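PDB 4MEE: diffuse adherence adhesin, which mediates bacterial attachment to mammalian cells, autoaggregation and biofilm formation, this chain being the C-terminal transport unit whose beta-barrel spans the outer membrane. Local coordinates for residues 154-159 with 258-263; 277-282 with 317-322; 302-307 with 355-360; 403-408 with 424-429. One frame throughout, in Å; residues are numbered along the deposited sequence.

Contact 1 (154-159 with 258-263); sequences ATNMTL and NTLDGY. Unlike the reference sequence in segment 154-159: Thr158 (reference Ala).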
# COMPACT_ATOMS: atom_id res chain seq x y z
N ALA A 154 13.36 -11.95 -0.68
CA ALA A 154 13.02 -10.98 0.33
C ALA A 154 12.11 -9.91 -0.21
O ALA A 154 11.30 -9.38 0.51
CB ALA A 154 14.27 -10.33 0.85
N THR A 155 12.29 -9.57 -1.47
CA THR A 155 11.41 -8.63 -2.08
C THR A 155 10.01 -9.11 -2.36
O THR A 155 9.07 -8.37 -2.18
CB THR A 155 12.00 -8.18 -3.38
OG1 THR A 155 13.36 -7.86 -3.12
CG2 THR A 155 11.31 -6.97 -3.82
N ASN A 156 9.85 -10.34 -2.80
CA ASN A 156 8.52 -10.81 -3.07
C ASN A 156 7.72 -10.82 -1.81
O ASN A 156 6.54 -10.60 -1.81
CB ASN A 156 8.59 -12.19 -3.65
CG ASN A 156 9.03 -12.16 -5.07
OD1 ASN A 156 9.11 -11.10 -5.67
ND2 ASN A 156 9.33 -13.31 -5.61
N MET A 157 8.40 -11.05 -0.71
CA MET A 157 7.78 -11.05 0.57
C MET A 157 7.25 -9.68 0.93
O MET A 157 6.19 -9.54 1.51
CB MET A 157 8.83 -11.43 1.57
CG MET A 157 8.44 -11.16 2.97
SD MET A 157 8.07 -12.75 3.66
CE MET A 157 7.67 -12.24 5.31
N THR A 158 8.04 -8.66 0.63
CA THR A 158 7.68 -7.30 0.94
C THR A 158 6.51 -6.83 0.14
O THR A 158 5.63 -6.18 0.67
CB THR A 158 8.83 -6.43 0.54
OG1 THR A 158 9.99 -7.25 0.44
CG2 THR A 158 9.04 -5.38 1.57
N LEU A 159 6.54 -7.12 -1.14
CA LEU A 159 5.50 -6.75 -2.07
C LEU A 159 4.22 -7.46 -1.74
O LEU A 159 3.16 -6.90 -1.80
CB LEU A 159 5.91 -7.17 -3.45
CG LEU A 159 6.98 -6.28 -4.03
CD1 LEU A 159 7.52 -6.96 -5.27
CD2 LEU A 159 6.33 -4.95 -4.35
N ASN A 258 13.03 -11.48 -10.20
CA ASN A 258 11.88 -12.08 -9.54
C ASN A 258 10.58 -11.56 -10.10
O ASN A 258 10.52 -10.45 -10.55
CB ASN A 258 11.91 -11.82 -8.05
CG ASN A 258 11.72 -10.37 -7.70
OD1 ASN A 258 12.68 -9.64 -7.58
ND2 ASN A 258 10.48 -9.98 -7.49
N THR A 259 9.53 -12.38 -10.08
CA THR A 259 8.25 -11.92 -10.56
C THR A 259 7.14 -12.40 -9.67
O THR A 259 7.28 -13.38 -8.98
CB THR A 259 7.97 -12.51 -11.92
OG1 THR A 259 7.34 -13.78 -11.75
CG2 THR A 259 9.25 -12.71 -12.61
N LEU A 260 6.00 -11.71 -9.69
CA LEU A 260 4.95 -12.03 -8.75
C LEU A 260 3.57 -11.67 -9.28
O LEU A 260 3.39 -10.59 -9.80
CB LEU A 260 5.25 -11.28 -7.48
CG LEU A 260 4.37 -11.31 -6.27
CD1 LEU A 260 4.60 -12.58 -5.49
CD2 LEU A 260 4.83 -10.14 -5.47
N ASP A 261 2.60 -12.57 -9.17
CA ASP A 261 1.24 -12.33 -9.62
C ASP A 261 0.37 -12.67 -8.48
O ASP A 261 0.55 -13.71 -7.90
CB ASP A 261 0.88 -13.30 -10.70
CG ASP A 261 1.14 -12.75 -12.05
OD1 ASP A 261 0.33 -11.93 -12.51
OD2 ASP A 261 2.17 -13.12 -12.65
N GLY A 262 -0.60 -11.84 -8.16
CA GLY A 262 -1.38 -12.08 -6.95
C GLY A 262 -2.82 -11.72 -7.12
O GLY A 262 -3.18 -11.15 -8.12
N TYR A 263 -3.64 -12.08 -6.13
CA TYR A 263 -5.07 -11.77 -6.13
C TYR A 263 -5.52 -11.45 -4.72
O TYR A 263 -4.92 -11.91 -3.78
CB TYR A 263 -5.86 -12.97 -6.64
CG TYR A 263 -5.67 -13.24 -8.09
CD1 TYR A 263 -6.54 -12.74 -9.02
CD2 TYR A 263 -4.62 -14.01 -8.53
CE1 TYR A 263 -6.37 -12.98 -10.34
CE2 TYR A 263 -4.43 -14.25 -9.84
CZ TYR A 263 -5.32 -13.74 -10.74
OH TYR A 263 -5.14 -13.98 -12.05
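Asn156 on the helix and Asn258 on the barrel strand bring their amides next to each other. The two side chains slide past each other in opposite directions, with their amide planes turned 70° apart. Asn156 OD1 lies 2.5 Å from Asn258 ND2, a separation that is doubtful at this resolution; the angle is poor and the pair does not count as a hydrogen bond. The Asn156 side chain leans back beside its own backbone N (chi1 -75°), which carries CG towards the wall. Its other branch, ND2, sits 3.9 Å from Thr259 O on the strand and finds its polar partner outside the two segments, in a weak hydrogen bond to Tyr306 OH.

The apolar half lies one helical turn further on. Leu260 CD2 meets Leu159 CB at 3.8 Å, the two side chains crossing obliquely, and the same methyl reaches Asn156 O at 4.1 Å. Strand 280-298 continues this floor: Ala294 touches both Asn156 and Leu260, while Phe292 lies against Leu260. Leu159 in turn rests on Ala243 and Gln212 of further strands.

Helix and strand segments run roughly the same way, 26° apart, with axes 8.9 Å from each other at closest approach. Small and medium-sized side chains thus seat helix 149-162 against an inner wall made by several strands, an arrangement characteristic of the classical autotransporter translocator, a beta-barrel with an alpha-helix in its pore.

Contact 2 (277-282 with 317-322); sequences NATGLF and GGYNLN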
# COMPACT_ATOMS: atom_id res chain seq x y z
N ASN A 277 -17.88 15.50 5.03
CA ASN A 277 -18.18 16.87 4.63
C ASN A 277 -18.44 17.76 5.82
O ASN A 277 -18.91 18.89 5.67
CB ASN A 277 -19.38 16.94 3.71
CG ASN A 277 -19.14 16.25 2.39
OD1 ASN A 277 -19.97 15.46 1.93
ND2 ASN A 277 -18.00 16.54 1.77
N ALA A 278 -18.10 17.28 7.00
CA ALA A 278 -18.29 18.06 8.20
C ALA A 278 -17.23 17.65 9.19
O ALA A 278 -16.71 16.55 9.12
CB ALA A 278 -19.65 17.81 8.78
N THR A 279 -16.94 18.54 10.11
CA THR A 279 -15.94 18.27 11.13
C THR A 279 -16.35 17.13 12.04
O THR A 279 -17.51 17.00 12.37
CB THR A 279 -15.74 19.51 11.99
OG1 THR A 279 -15.21 20.56 11.18
CG2 THR A 279 -14.78 19.21 13.09
N GLY A 280 -15.38 16.32 12.44
CA GLY A 280 -15.65 15.23 13.36
C GLY A 280 -14.77 14.00 13.19
O GLY A 280 -13.97 13.92 12.27
N LEU A 281 -14.94 13.03 14.09
CA LEU A 281 -14.15 11.80 14.09
C LEU A 281 -14.51 10.87 12.95
O LEU A 281 -15.63 10.87 12.47
CB LEU A 281 -14.36 11.04 15.38
CG LEU A 281 -13.85 11.72 16.65
CD1 LEU A 281 -14.22 10.91 17.87
CD2 LEU A 281 -12.35 11.95 16.58
N PHE A 282 -13.55 10.06 12.52
CA PHE A 282 -13.84 9.08 11.49
C PHE A 282 -12.97 7.85 11.70
O PHE A 282 -12.00 7.92 12.42
CB PHE A 282 -13.72 9.70 10.09
CG PHE A 282 -12.36 9.68 9.53
CD1 PHE A 282 -11.55 10.78 9.61
CD2 PHE A 282 -11.91 8.59 8.86
CE1 PHE A 282 -10.31 10.77 9.08
CE2 PHE A 282 -10.67 8.56 8.33
CZ PHE A 282 -9.86 9.65 8.43
N GLY A 317 -7.98 5.70 11.99
CA GLY A 317 -8.90 6.78 12.30
C GLY A 317 -8.31 8.17 12.17
O GLY A 317 -7.19 8.35 11.75
N GLY A 318 -9.08 9.17 12.54
CA GLY A 318 -8.56 10.51 12.43
C GLY A 318 -9.57 11.54 12.88
O GLY A 318 -10.55 11.21 13.52
N TYR A 319 -9.31 12.80 12.55
CA TYR A 319 -10.26 13.86 12.84
C TYR A 319 -10.34 14.85 11.69
O TYR A 319 -9.34 15.47 11.32
CB TYR A 319 -9.89 14.58 14.14
CG TYR A 319 -10.84 15.67 14.56
CD1 TYR A 319 -12.03 15.37 15.22
CD2 TYR A 319 -10.55 17.01 14.31
CE1 TYR A 319 -12.91 16.37 15.62
CE2 TYR A 319 -11.42 18.02 14.70
CZ TYR A 319 -12.59 17.69 15.36
OH TYR A 319 -13.46 18.69 15.75
N ASN A 320 -11.53 14.99 11.12
CA ASN A 320 -11.78 15.98 10.08
C ASN A 320 -12.14 17.33 10.69
O ASN A 320 -12.99 17.42 11.58
CB ASN A 320 -12.87 15.50 9.12
CG ASN A 320 -12.41 14.38 8.21
OD1 ASN A 320 -11.24 14.32 7.82
ND2 ASN A 320 -13.33 13.49 7.85
N LEU A 321 -11.47 18.38 10.21
CA LEU A 321 -11.65 19.73 10.75
C LEU A 321 -11.73 20.76 9.63
O LEU A 321 -10.80 20.89 8.83
CB LEU A 321 -10.49 20.06 11.71
CG LEU A 321 -10.45 21.44 12.39
CD1 LEU A 321 -11.45 21.52 13.53
CD2 LEU A 321 -9.05 21.74 12.88
N ASN A 322 -12.85 21.48 9.58
CA ASN A 322 -13.02 22.60 8.65
C ASN A 322 -12.42 23.86 9.26
O ASN A 322 -12.98 24.46 10.18
CB ASN A 322 -14.50 22.80 8.30
CG ASN A 322 -14.73 23.92 7.31
OD1 ASN A 322 -13.89 24.20 6.45
ND2 ASN A 322 -15.88 24.58 7.42
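Thr279 takes the backbone of the opposite strand with its hydroxyl: Asn322 N donates to Thr279 OG1 at 3.0 Å, nearly straight at 170°. OG1 stands beside the threonine's own backbone N (chi1 -64°), while CG2 lies on the Tyr319 side. Next along, Gly280 and Asn320 form a hydrogen-bonded antiparallel pair, Gly280 N to Asn320 O at 2.8 Å and Asn320 N to Gly280 O at 2.9 Å. Phe282 and Gly318 make another, with Gly318 N to Phe282 O at 3.2 Å and a weak return bond.

Between them, Leu281 and Tyr319 are a non-hydrogen-bonded pair whose side chains share one face of the sheet. Leu281 CD2 reaches the edge of the phenol at CD1, 3.7 Å away, and the same ring carries on obliquely past Gly280. On the other face the Phe282 ring lies across the bare backbone of Gly317 and Gly318, Gly318 N standing 4.0 Å above the ring plane, toward the rim. Asn320 crosses the phenylalanine side chain at about a right angle.

Further out, strand 333-355 flanks 317-322 by backbone bonds, Tyr319 with Pro340 and Leu321 with Leu338; Trp337 packs on Asn320 and Asn322, and Gln339 on Phe282. On the far side of 277-282, Leu281 is hydrogen-bonded to Gln273 and packs on Trp271. Each strand has a neighbour on both sides, the meander of adjacent antiparallel strands that builds an outer-membrane beta-barrel.

Contact 3 (302-307 with 355-360); sequences EEEKYN and QEDNGT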
# COMPACT_ATOMS: atom_id res chain seq x y z
N GLU A 302 18.16 -22.36 -13.51
CA GLU A 302 16.79 -22.68 -13.75
C GLU A 302 15.94 -21.89 -12.77
O GLU A 302 16.43 -21.42 -11.76
CB GLU A 302 16.59 -24.17 -13.57
CG GLU A 302 15.23 -24.52 -13.04
CD GLU A 302 14.73 -25.80 -13.63
OE1 GLU A 302 13.65 -25.77 -14.26
OE2 GLU A 302 15.41 -26.83 -13.49
N GLU A 303 14.66 -21.76 -13.07
CA GLU A 303 13.81 -20.88 -12.32
C GLU A 303 13.01 -21.55 -11.24
O GLU A 303 12.50 -22.63 -11.44
CB GLU A 303 12.84 -20.24 -13.26
CG GLU A 303 11.93 -19.29 -12.57
CD GLU A 303 10.63 -19.26 -13.29
OE1 GLU A 303 9.99 -20.33 -13.35
OE2 GLU A 303 10.29 -18.21 -13.84
N GLU A 304 12.84 -20.88 -10.12
CA GLU A 304 12.16 -21.48 -8.99
C GLU A 304 10.84 -20.87 -8.61
O GLU A 304 10.75 -19.68 -8.39
CB GLU A 304 13.05 -21.40 -7.77
CG GLU A 304 14.42 -21.92 -8.01
CD GLU A 304 14.46 -23.40 -7.86
OE1 GLU A 304 13.54 -23.98 -7.25
OE2 GLU A 304 15.42 -23.99 -8.35
N LYS A 305 9.84 -21.71 -8.45
CA LYS A 305 8.51 -21.23 -8.16
C LYS A 305 7.98 -21.69 -6.83
O LYS A 305 8.16 -22.84 -6.45
CB LYS A 305 7.57 -21.70 -9.23
CG LYS A 305 8.21 -21.66 -10.60
CD LYS A 305 7.17 -21.54 -11.67
CE LYS A 305 6.20 -22.70 -11.59
NZ LYS A 305 5.52 -22.88 -12.89
N TYR A 306 7.27 -20.79 -6.15
CA TYR A 306 6.64 -21.03 -4.86
C TYR A 306 5.41 -20.12 -4.69
O TYR A 306 5.09 -19.37 -5.59
CB TYR A 306 7.66 -20.77 -3.75
CG TYR A 306 8.23 -19.39 -3.67
CD1 TYR A 306 9.19 -18.97 -4.54
CD2 TYR A 306 7.83 -18.54 -2.68
CE1 TYR A 306 9.70 -17.74 -4.45
CE2 TYR A 306 8.32 -17.31 -2.59
CZ TYR A 306 9.26 -16.92 -3.47
OH TYR A 306 9.74 -15.69 -3.35
N ASN A 307 4.71 -20.20 -3.56
CA ASN A 307 3.53 -19.36 -3.30
C ASN A 307 3.61 -18.58 -2.03
O ASN A 307 4.11 -19.09 -1.06
CB ASN A 307 2.30 -20.17 -3.05
CG ASN A 307 2.13 -21.29 -4.01
OD1 ASN A 307 1.80 -22.40 -3.62
ND2 ASN A 307 2.33 -21.01 -5.29
N GLN A 355 12.62 -25.24 -1.25
CA GLN A 355 13.94 -25.78 -1.52
C GLN A 355 14.30 -25.63 -3.00
O GLN A 355 13.50 -25.93 -3.88
CB GLN A 355 14.01 -27.25 -1.10
CG GLN A 355 15.39 -27.87 -1.28
CD GLN A 355 15.54 -29.18 -0.54
OE1 GLN A 355 14.69 -30.06 -0.63
NE2 GLN A 355 16.64 -29.32 0.18
N GLU A 356 15.53 -25.19 -3.25
CA GLU A 356 15.98 -24.92 -4.61
C GLU A 356 16.61 -26.12 -5.28
O GLU A 356 16.81 -27.16 -4.66
CB GLU A 356 16.98 -23.78 -4.60
CG GLU A 356 16.37 -22.41 -4.42
CD GLU A 356 17.40 -21.32 -4.50
OE1 GLU A 356 17.77 -20.93 -5.63
OE2 GLU A 356 17.85 -20.86 -3.43
N ASP A 357 16.94 -25.95 -6.55
CA ASP A 357 17.57 -26.99 -7.34
C ASP A 357 18.87 -27.42 -6.69
O ASP A 357 19.28 -28.56 -6.83
CB ASP A 357 17.85 -26.47 -8.74
CG ASP A 357 17.40 -27.42 -9.82
OD1 ASP A 357 16.62 -28.35 -9.50
OD2 ASP A 357 17.82 -27.25 -10.98
N ASN A 358 19.49 -26.50 -5.97
CA ASN A 358 20.78 -26.78 -5.34
C ASN A 358 20.66 -27.35 -3.94
O ASN A 358 21.66 -27.69 -3.31
CB ASN A 358 21.69 -25.55 -5.35
CG ASN A 358 20.93 -24.26 -5.11
OD1 ASN A 358 20.46 -23.99 -4.01
ND2 ASN A 358 20.82 -23.44 -6.15
N GLY A 359 19.42 -27.46 -3.46
CA GLY A 359 19.15 -28.05 -2.16
C GLY A 359 19.06 -27.01 -1.07
O GLY A 359 18.95 -27.34 0.10
N THR A 360 19.12 -25.74 -1.46
CA THR A 360 19.05 -24.67 -0.49
C THR A 360 17.61 -24.37 -0.16
O THR A 360 16.82 -24.06 -1.05
CB THR A 360 19.69 -23.39 -1.02
OG1 THR A 360 20.76 -23.72 -1.91
CG2 THR A 360 20.21 -22.54 0.13
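Glu304 OE2 receives the backbone N-H of Asp357 at 3.1 Å, the one hydrogen bond between the two segments. The donor comes from above the carboxylate plane, 43° out of it. Glu304 gets there through a bend in its chain: chi2 of -84° turns CD out of line and over the start of the loop. OE1, the other branch, lies 3.7 Å from Glu356 CA, and OE2 also lies against Asp357 CB.

Acidic groups gather here. Glu302 OE2 and Asp357 OD2 come within 3.5 Å, with carboxylate planes almost perpendicular, an approach that would be unfavourable if both carry charge. Glu356 crosses Glu304 at about a right angle, CG to CG 4.1 Å, but sends its own carboxylate to a salt bridge with Arg147, which may offset part of the negative charge.

The loop has its own frame. Glu356 to Gly359 is a type I turn, closed by Gly359 N to Glu356 O at 2.9 Å, and Glu356 N bonds to Thr360 O at 2.8 Å. Gln355, just before the turn, hydrogen-bonds through NE2 to Gly359 O. Gly359, with positive phi (94°), takes the bulge position just before strand 361-365. This is the type I turn with a G1 bulge, the classic tight hairpin connection, here joining strands 333-355 and 361-365 at one end of the barrel.

Contact 4 (403-408 with 424-429); sequences IHNTHE and RNQGEI
Two torsions bend Arg424 back over the chain opposite: chi3 of 90° swings NE aside and chi4 of 86° turns CZ towards residues 406-408. NH1 then meets Glu408 OE2 at 2.5 Å in a salt bridge, a length doubtful at this resolution; carboxylate and guanidinium planes are 54° apart, and the carboxylate oxygen lies at the guanidinium edge. NH2 sits 2.9 Å from Thr406 O, while His407 C lies over one face of the group.

Behind this bridge the chains pair as adjacent antiparallel strands of the autotransporter beta-barrel, where strand 397-405 gives way to the connection holding the short strands 410-413 and 418-420. Ile403 and Gln426 exchange backbone bonds of 2.9 Å (Ile403 N to Gln426 O) and 2.8 Å (Gln426 N to Ile403 O), and Asn405 N donates to Arg424 O at 2.7 Å. Beside them His404 and Asn425 point the same way; His404 ND1 gives its N-H to Asn425 OD1 at 3.3 Å, the donor standing above the amide carbonyl plane. Trp402 NE1 donates to that oxygen too.

On the opposite face Ile403 CD1 touches Glu428 CB at 3.7 Å. Glu428 is held at its carboxylate by Asn401 and by a salt bridge to Lys373.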
# COMPACT_ATOMS: atom_id res chain seq x y z
N ILE A 403 5.97 6.52 8.72
CA ILE A 403 5.76 5.08 8.65
C ILE A 403 6.73 4.40 9.59
O ILE A 403 7.94 4.64 9.54
CB ILE A 403 5.97 4.55 7.23
CG1 ILE A 403 4.95 5.16 6.28
CG2 ILE A 403 5.88 3.03 7.21
CD1 ILE A 403 5.39 5.16 4.83
N HIS A 404 6.19 3.54 10.45
CA HIS A 404 6.99 2.74 11.35
C HIS A 404 6.66 1.29 11.07
O HIS A 404 5.50 0.97 10.86
CB HIS A 404 6.64 3.09 12.79
CG HIS A 404 7.36 2.25 13.80
ND1 HIS A 404 8.71 2.35 14.02
CD2 HIS A 404 6.90 1.31 14.66
CE1 HIS A 404 9.07 1.50 14.97
NE2 HIS A 404 7.99 0.86 15.38
N ASN A 405 7.66 0.43 11.07
CA ASN A 405 7.42 -1.00 10.94
C ASN A 405 7.96 -1.76 12.14
O ASN A 405 9.08 -1.51 12.57
CB ASN A 405 8.05 -1.54 9.67
CG ASN A 405 7.35 -1.06 8.43
OD1 ASN A 405 6.24 -1.47 8.13
ND2 ASN A 405 8.00 -0.16 7.70
N THR A 406 7.16 -2.69 12.64
CA THR A 406 7.57 -3.52 13.76
C THR A 406 8.65 -4.55 13.37
O THR A 406 9.56 -4.81 14.15
CB THR A 406 6.36 -4.19 14.42
OG1 THR A 406 5.52 -3.18 14.98
CG2 THR A 406 6.79 -5.12 15.54
N HIS A 407 8.55 -5.10 12.17
CA HIS A 407 9.60 -5.98 11.65
C HIS A 407 10.25 -5.37 10.42
O HIS A 407 9.79 -4.35 9.91
CB HIS A 407 9.03 -7.34 11.24
CG HIS A 407 8.32 -8.07 12.33
ND1 HIS A 407 7.32 -7.49 13.08
CD2 HIS A 407 8.44 -9.34 12.78
CE1 HIS A 407 6.86 -8.37 13.96
NE2 HIS A 407 7.53 -9.50 13.80
N GLU A 408 11.30 -6.00 9.93
CA GLU A 408 11.83 -5.64 8.63
C GLU A 408 11.90 -6.91 7.78
O GLU A 408 12.36 -7.95 8.25
CB GLU A 408 13.15 -4.85 8.74
CG GLU A 408 14.46 -5.61 8.61
CD GLU A 408 15.65 -4.84 9.19
OE1 GLU A 408 16.67 -4.71 8.49
OE2 GLU A 408 15.55 -4.36 10.33
N ARG A 424 12.60 0.38 8.80
CA ARG A 424 11.85 0.36 10.04
C ARG A 424 11.11 1.68 10.16
O ARG A 424 9.97 1.72 10.61
CB ARG A 424 12.77 0.17 11.24
CG ARG A 424 13.63 -1.09 11.18
CD ARG A 424 14.18 -1.46 12.55
NE ARG A 424 13.28 -2.36 13.29
CZ ARG A 424 13.27 -3.68 13.16
NH1 ARG A 424 14.11 -4.27 12.32
NH2 ARG A 424 12.43 -4.41 13.86
N ASN A 425 11.76 2.75 9.73
CA ASN A 425 11.17 4.07 9.78
C ASN A 425 11.28 4.71 8.43
O ASN A 425 12.35 4.69 7.82
CB ASN A 425 11.88 4.92 10.82
CG ASN A 425 11.58 4.46 12.23
OD1 ASN A 425 10.54 4.80 12.80
ND2 ASN A 425 12.49 3.69 12.81
N GLN A 426 10.18 5.28 7.95
CA GLN A 426 10.15 5.92 6.65
C GLN A 426 9.35 7.20 6.70
O GLN A 426 8.48 7.35 7.56
CB GLN A 426 9.52 4.99 5.62
CG GLN A 426 10.44 3.89 5.13
CD GLN A 426 9.76 2.99 4.12
OE1 GLN A 426 8.70 2.43 4.39
NE2 GLN A 426 10.38 2.85 2.95
N GLY A 427 9.63 8.11 5.78
CA GLY A 427 8.84 9.33 5.62
C GLY A 427 8.01 9.28 4.34
O GLY A 427 8.50 8.90 3.29
N GLU A 428 6.75 9.66 4.43
CA GLU A 428 5.89 9.57 3.26
C GLU A 428 5.26 10.90 2.93
O GLU A 428 4.82 11.62 3.81
CB GLU A 428 4.83 8.51 3.49
CG GLU A 428 3.85 8.31 2.34
CD GLU A 428 2.62 7.56 2.78
OE1 GLU A 428 2.21 7.74 3.95
OE2 GLU A 428 2.05 6.80 1.97
N ILE A 429 5.23 11.23 1.64
CA ILE A 429 4.59 12.45 1.19
C ILE A 429 3.66 12.15 0.03
O ILE A 429 4.08 11.63 -0.99
CB ILE A 429 5.61 13.50 0.74
CG1 ILE A 429 4.90 14.76 0.25
CG2 ILE A 429 6.48 12.95 -0.37
CD1 ILE A 429 4.71 15.81 1.33

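Overall arrangement
From the N terminus, helix 149-162 comes first, and contact 1 brings it to the barrel wall about a hundred residues later, closing the longest loop of the four. Contact 2 then opens on the far side of the chain's centre, its centre about 36 Å from that of contact 1, and closes the hairpin of strands 280-298 and 303-327. Contact 3 starts before contact 2 has closed, so the two cross: they use well-separated parts of strand 303-327, their centres about 50 Å apart. Contact 4 follows in series and closes the loop between strands 397-405 and 425-436. Contacts 1 and 3 touch directly, helix 149-162 against strand 303-327.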